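Local coordinates for protein PAN2-PAN3 deadenylation complex catalytic subunit pan2 (Neurospora crassa, PDB 4CZW) that serves as the catalytic subunit of the PAN2-PAN3 deadenylation complex, probably shortening mRNA poly(A) tails through its exonuclease domain, beside which lies a ubiquitin-protease-like scaffold domain, at residues S52-R64 with H341-P353. Sequence-based numbering, arbitrary orientation.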
# COMPACT_ATOMS: atom_id res chain seq x y z
N SER A 52 -0.56 9.67 -1.41
CA SER A 52 0.40 10.10 -2.42
C SER A 52 1.70 9.31 -2.31
O SER A 52 2.29 8.93 -3.32
CB SER A 52 0.69 11.59 -2.29
OG SER A 52 -0.51 12.34 -2.35
N LEU A 53 2.14 9.07 -1.08
CA LEU A 53 3.37 8.33 -0.83
C LEU A 53 3.21 6.86 -1.23
O LEU A 53 4.11 6.27 -1.82
CB LEU A 53 3.77 8.43 0.64
CG LEU A 53 5.00 7.60 1.05
CD1 LEU A 53 6.22 8.02 0.25
CD2 LEU A 53 5.26 7.74 2.54
N LEU A 54 2.06 6.29 -0.90
CA LEU A 54 1.77 4.90 -1.23
C LEU A 54 1.76 4.67 -2.74
O LEU A 54 2.22 3.64 -3.22
CB LEU A 54 0.42 4.47 -0.63
CG LEU A 54 0.35 4.41 0.90
CD1 LEU A 54 -1.06 4.08 1.36
CD2 LEU A 54 1.35 3.40 1.45
N GLN A 55 1.24 5.65 -3.48
CA GLN A 55 1.20 5.57 -4.93
C GLN A 55 2.60 5.59 -5.52
O GLN A 55 2.95 4.75 -6.35
CB GLN A 55 0.39 6.74 -5.51
CG GLN A 55 -1.10 6.70 -5.18
CD GLN A 55 -1.88 5.71 -6.02
OE1 GLN A 55 -1.30 4.93 -6.78
NE2 GLN A 55 -3.20 5.73 -5.90
N VAL A 56 3.41 6.55 -5.08
CA VAL A 56 4.77 6.71 -5.56
C VAL A 56 5.61 5.46 -5.28
O VAL A 56 6.38 5.01 -6.14
CB VAL A 56 5.45 7.94 -4.93
CG1 VAL A 56 6.91 8.01 -5.32
CG2 VAL A 56 4.73 9.21 -5.34
N MSE A 57 5.45 4.90 -4.09
CA MSE A 57 6.17 3.68 -3.71
C MSE A 57 5.71 2.47 -4.52
O MSE A 57 6.51 1.61 -4.86
CB MSE A 57 6.00 3.40 -2.22
CG MSE A 57 6.66 4.41 -1.30
SE MSE A 57 6.42 3.96 0.58
CE MSE A 57 7.34 2.24 0.59
N HIS A 58 4.41 2.43 -4.83
CA HIS A 58 3.83 1.29 -5.55
C HIS A 58 4.38 1.16 -6.96
O HIS A 58 4.60 0.05 -7.45
CB HIS A 58 2.31 1.42 -5.60
CG HIS A 58 1.65 0.40 -6.49
ND1 HIS A 58 1.13 0.72 -7.72
CD2 HIS A 58 1.45 -0.92 -6.32
CE1 HIS A 58 0.62 -0.37 -8.27
NE2 HIS A 58 0.81 -1.38 -7.44
N TYR A 59 4.61 2.29 -7.62
CA TYR A 59 5.13 2.28 -8.98
C TYR A 59 6.65 2.36 -8.98
O TYR A 59 7.27 2.69 -9.99
CB TYR A 59 4.52 3.42 -9.79
CG TYR A 59 3.04 3.24 -10.04
CD1 TYR A 59 2.59 2.43 -11.08
CD2 TYR A 59 2.10 3.86 -9.24
CE1 TYR A 59 1.24 2.25 -11.31
CE2 TYR A 59 0.74 3.69 -9.46
CZ TYR A 59 0.32 2.88 -10.50
OH TYR A 59 -1.02 2.71 -10.73
N THR A 60 7.24 2.06 -7.83
CA THR A 60 8.68 1.87 -7.72
C THR A 60 8.95 0.37 -7.64
O THR A 60 8.84 -0.22 -6.57
CB THR A 60 9.26 2.58 -6.48
OG1 THR A 60 8.85 3.95 -6.46
CG2 THR A 60 10.78 2.51 -6.49
N PRO A 61 9.30 -0.24 -8.79
CA PRO A 61 9.45 -1.69 -8.98
C PRO A 61 10.19 -2.40 -7.85
O PRO A 61 9.76 -3.47 -7.42
CB PRO A 61 10.24 -1.78 -10.28
CG PRO A 61 9.81 -0.58 -11.04
CD PRO A 61 9.62 0.51 -10.02
N LEU A 62 11.28 -1.81 -7.38
CA LEU A 62 12.07 -2.42 -6.31
C LEU A 62 11.32 -2.41 -4.98
O LEU A 62 11.48 -3.32 -4.17
CB LEU A 62 13.41 -1.69 -6.15
CG LEU A 62 14.41 -1.92 -7.28
CD1 LEU A 62 15.69 -1.14 -7.03
CD2 LEU A 62 14.71 -3.41 -7.43
N LEU A 63 10.49 -1.39 -4.77
CA LEU A 63 9.71 -1.29 -3.54
C LEU A 63 8.51 -2.23 -3.56
O LEU A 63 8.19 -2.86 -2.55
CB LEU A 63 9.26 0.15 -3.30
CG LEU A 63 10.34 1.15 -2.91
CD1 LEU A 63 9.73 2.52 -2.63
CD2 LEU A 63 11.11 0.65 -1.70
N ARG A 64 7.84 -2.31 -4.71
CA ARG A 64 6.65 -3.15 -4.84
C ARG A 64 7.01 -4.63 -4.70
O ARG A 64 6.33 -5.38 -4.01
CB ARG A 64 5.95 -2.91 -6.18
CG ARG A 64 4.58 -3.58 -6.27
CD ARG A 64 4.13 -3.80 -7.71
NE ARG A 64 3.76 -2.56 -8.39
CZ ARG A 64 3.29 -2.51 -9.63
NH1 ARG A 64 3.14 -3.63 -10.33
NH2 ARG A 64 2.97 -1.35 -10.18
N HIS A 341 -3.11 19.88 0.89
CA HIS A 341 -3.23 18.42 0.82
C HIS A 341 -2.26 17.90 -0.22
O HIS A 341 -1.68 18.68 -0.98
CB HIS A 341 -4.67 17.99 0.50
CG HIS A 341 -4.95 17.87 -0.96
ND1 HIS A 341 -5.09 18.97 -1.78
CD2 HIS A 341 -5.13 16.78 -1.75
CE1 HIS A 341 -5.34 18.56 -3.01
NE2 HIS A 341 -5.37 17.24 -3.02
N LEU A 342 -2.06 16.58 -0.26
CA LEU A 342 -1.03 16.01 -1.11
C LEU A 342 -1.58 15.25 -2.31
O LEU A 342 -2.60 14.57 -2.23
CB LEU A 342 -0.13 15.09 -0.29
CG LEU A 342 0.37 15.69 1.03
CD1 LEU A 342 1.13 14.66 1.84
CD2 LEU A 342 1.23 16.92 0.77
N VAL A 343 -0.87 15.36 -3.44
CA VAL A 343 -1.17 14.56 -4.62
C VAL A 343 0.11 13.86 -5.07
O VAL A 343 1.18 14.11 -4.52
CB VAL A 343 -1.72 15.41 -5.78
CG1 VAL A 343 -2.99 16.14 -5.34
CG2 VAL A 343 -0.67 16.40 -6.26
N ALA A 344 -0.00 12.98 -6.05
CA ALA A 344 1.16 12.25 -6.55
C ALA A 344 1.23 12.29 -8.07
O ALA A 344 0.29 11.90 -8.76
CB ALA A 344 1.13 10.82 -6.05
N THR A 345 2.36 12.77 -8.59
CA THR A 345 2.61 12.75 -10.02
C THR A 345 3.64 11.67 -10.32
O THR A 345 4.82 11.82 -10.01
CB THR A 345 3.11 14.11 -10.53
OG1 THR A 345 4.29 14.50 -9.80
CG2 THR A 345 2.04 15.17 -10.35
N VAL A 346 3.19 10.58 -10.93
CA VAL A 346 4.02 9.39 -11.10
C VAL A 346 4.10 8.93 -12.56
O VAL A 346 3.09 8.93 -13.27
CB VAL A 346 3.50 8.22 -10.23
CG1 VAL A 346 4.36 6.99 -10.41
CG2 VAL A 346 3.43 8.63 -8.77
N ASN A 347 5.29 8.56 -12.99
CA ASN A 347 5.47 7.91 -14.28
C ASN A 347 5.24 6.40 -14.13
O ASN A 347 6.13 5.67 -13.69
CB ASN A 347 6.87 8.19 -14.84
CG ASN A 347 7.00 7.83 -16.32
OD1 ASN A 347 6.38 6.88 -16.80
ND2 ASN A 347 7.80 8.60 -17.04
N VAL A 348 4.05 5.95 -14.51
CA VAL A 348 3.67 4.55 -14.32
C VAL A 348 4.36 3.61 -15.31
O VAL A 348 4.14 2.40 -15.28
CB VAL A 348 2.15 4.36 -14.44
CG1 VAL A 348 1.42 5.22 -13.41
CG2 VAL A 348 1.68 4.70 -15.85
N GLY A 349 5.18 4.17 -16.19
CA GLY A 349 5.88 3.39 -17.19
C GLY A 349 7.05 2.61 -16.63
O GLY A 349 7.50 1.63 -17.23
N ARG A 350 7.56 3.04 -15.48
CA ARG A 350 8.71 2.39 -14.85
C ARG A 350 8.37 0.97 -14.42
O ARG A 350 9.22 0.07 -14.51
CB ARG A 350 9.19 3.20 -13.64
CG ARG A 350 9.21 4.71 -13.84
CD ARG A 350 10.17 5.13 -14.94
NE ARG A 350 10.27 6.59 -15.03
CZ ARG A 350 10.94 7.24 -15.97
NH1 ARG A 350 11.57 6.57 -16.93
NH2 ARG A 350 10.98 8.56 -15.96
N ALA A 351 7.14 0.76 -13.96
CA ALA A 351 6.71 -0.54 -13.46
C ALA A 351 5.95 -1.33 -14.52
O ALA A 351 5.18 -2.23 -14.20
CB ALA A 351 5.86 -0.37 -12.21
N GLU A 352 6.16 -0.97 -15.78
CA GLU A 352 5.50 -1.64 -16.89
C GLU A 352 6.53 -2.11 -17.92
O GLU A 352 7.64 -1.57 -17.96
CB GLU A 352 4.48 -0.71 -17.55
CG GLU A 352 3.27 -0.41 -16.69
CD GLU A 352 2.29 0.53 -17.38
OE1 GLU A 352 2.64 1.07 -18.45
OE2 GLU A 352 1.18 0.71 -16.85
N PRO A 353 6.18 -3.12 -18.73
CA PRO A 353 7.03 -3.55 -19.84
C PRO A 353 7.46 -2.39 -20.73
O PRO A 353 6.64 -1.53 -21.05
CB PRO A 353 6.14 -4.53 -20.60
CG PRO A 353 5.26 -5.11 -19.55
CD PRO A 353 5.00 -3.99 -18.58
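Tyr59, the first residue past the end of helix 52-58, lays one face of its ring against Val348, whose CG1 sits 3.8 Å from the ring centroid and 18° off the ring normal, a CH-pi contact displaced toward the CD1-CE1 side. With CG anti to its own carbonyl carbon (chi1 -68°), the tyrosine runs alongside Val348, both side chains pointing the same way, but crosses Val346 at about a right angle. Val346 CG1 meets the tyrosine at its root, 3.6 Å from Tyr59 CB. On the opposite ring face His58 ND1 stands over the centre, so the phenol is clasped between the imidazole and the valine. Cutting Tyr59 back to an alanine would probably leave Val348 CG1 without its aromatic partner and open a gap between His58 and Val348.

The two branches of Val346 divide the work: CG1 serves the tyrosine, whereas CG2 reaches Val56 CG2 at 3.7 Å. Farther back, the small Ala344 lets the helix come close, its CB lying 3.5 Å from Ser52 O. Ser52 OG approaches Leu342 O to 3.1 Å.

Beyond the strand, Ala351 CB lies 3.7 Å from Arg64 NH2, while Pro61 CG rests on the Arg350 carbonyl. Arg64 is steadied within its own segment by a hydrogen bond from NE to His58 O, 2.9 Å long and near the guanidinium plane.

Helix and strand run nearly parallel, their axes 15° apart and 7.4 Å at closest approach. Alternate strand residues Leu342, Ala344 and Val346 face the helix, and strands 321-334 and 361-365 flank theirs in the sheet. This is buried helix-on-sheet packing within the domain of ubiquitin-specific-protease-like fold, which is predicted to be catalytically inactive and to act as a scaffold.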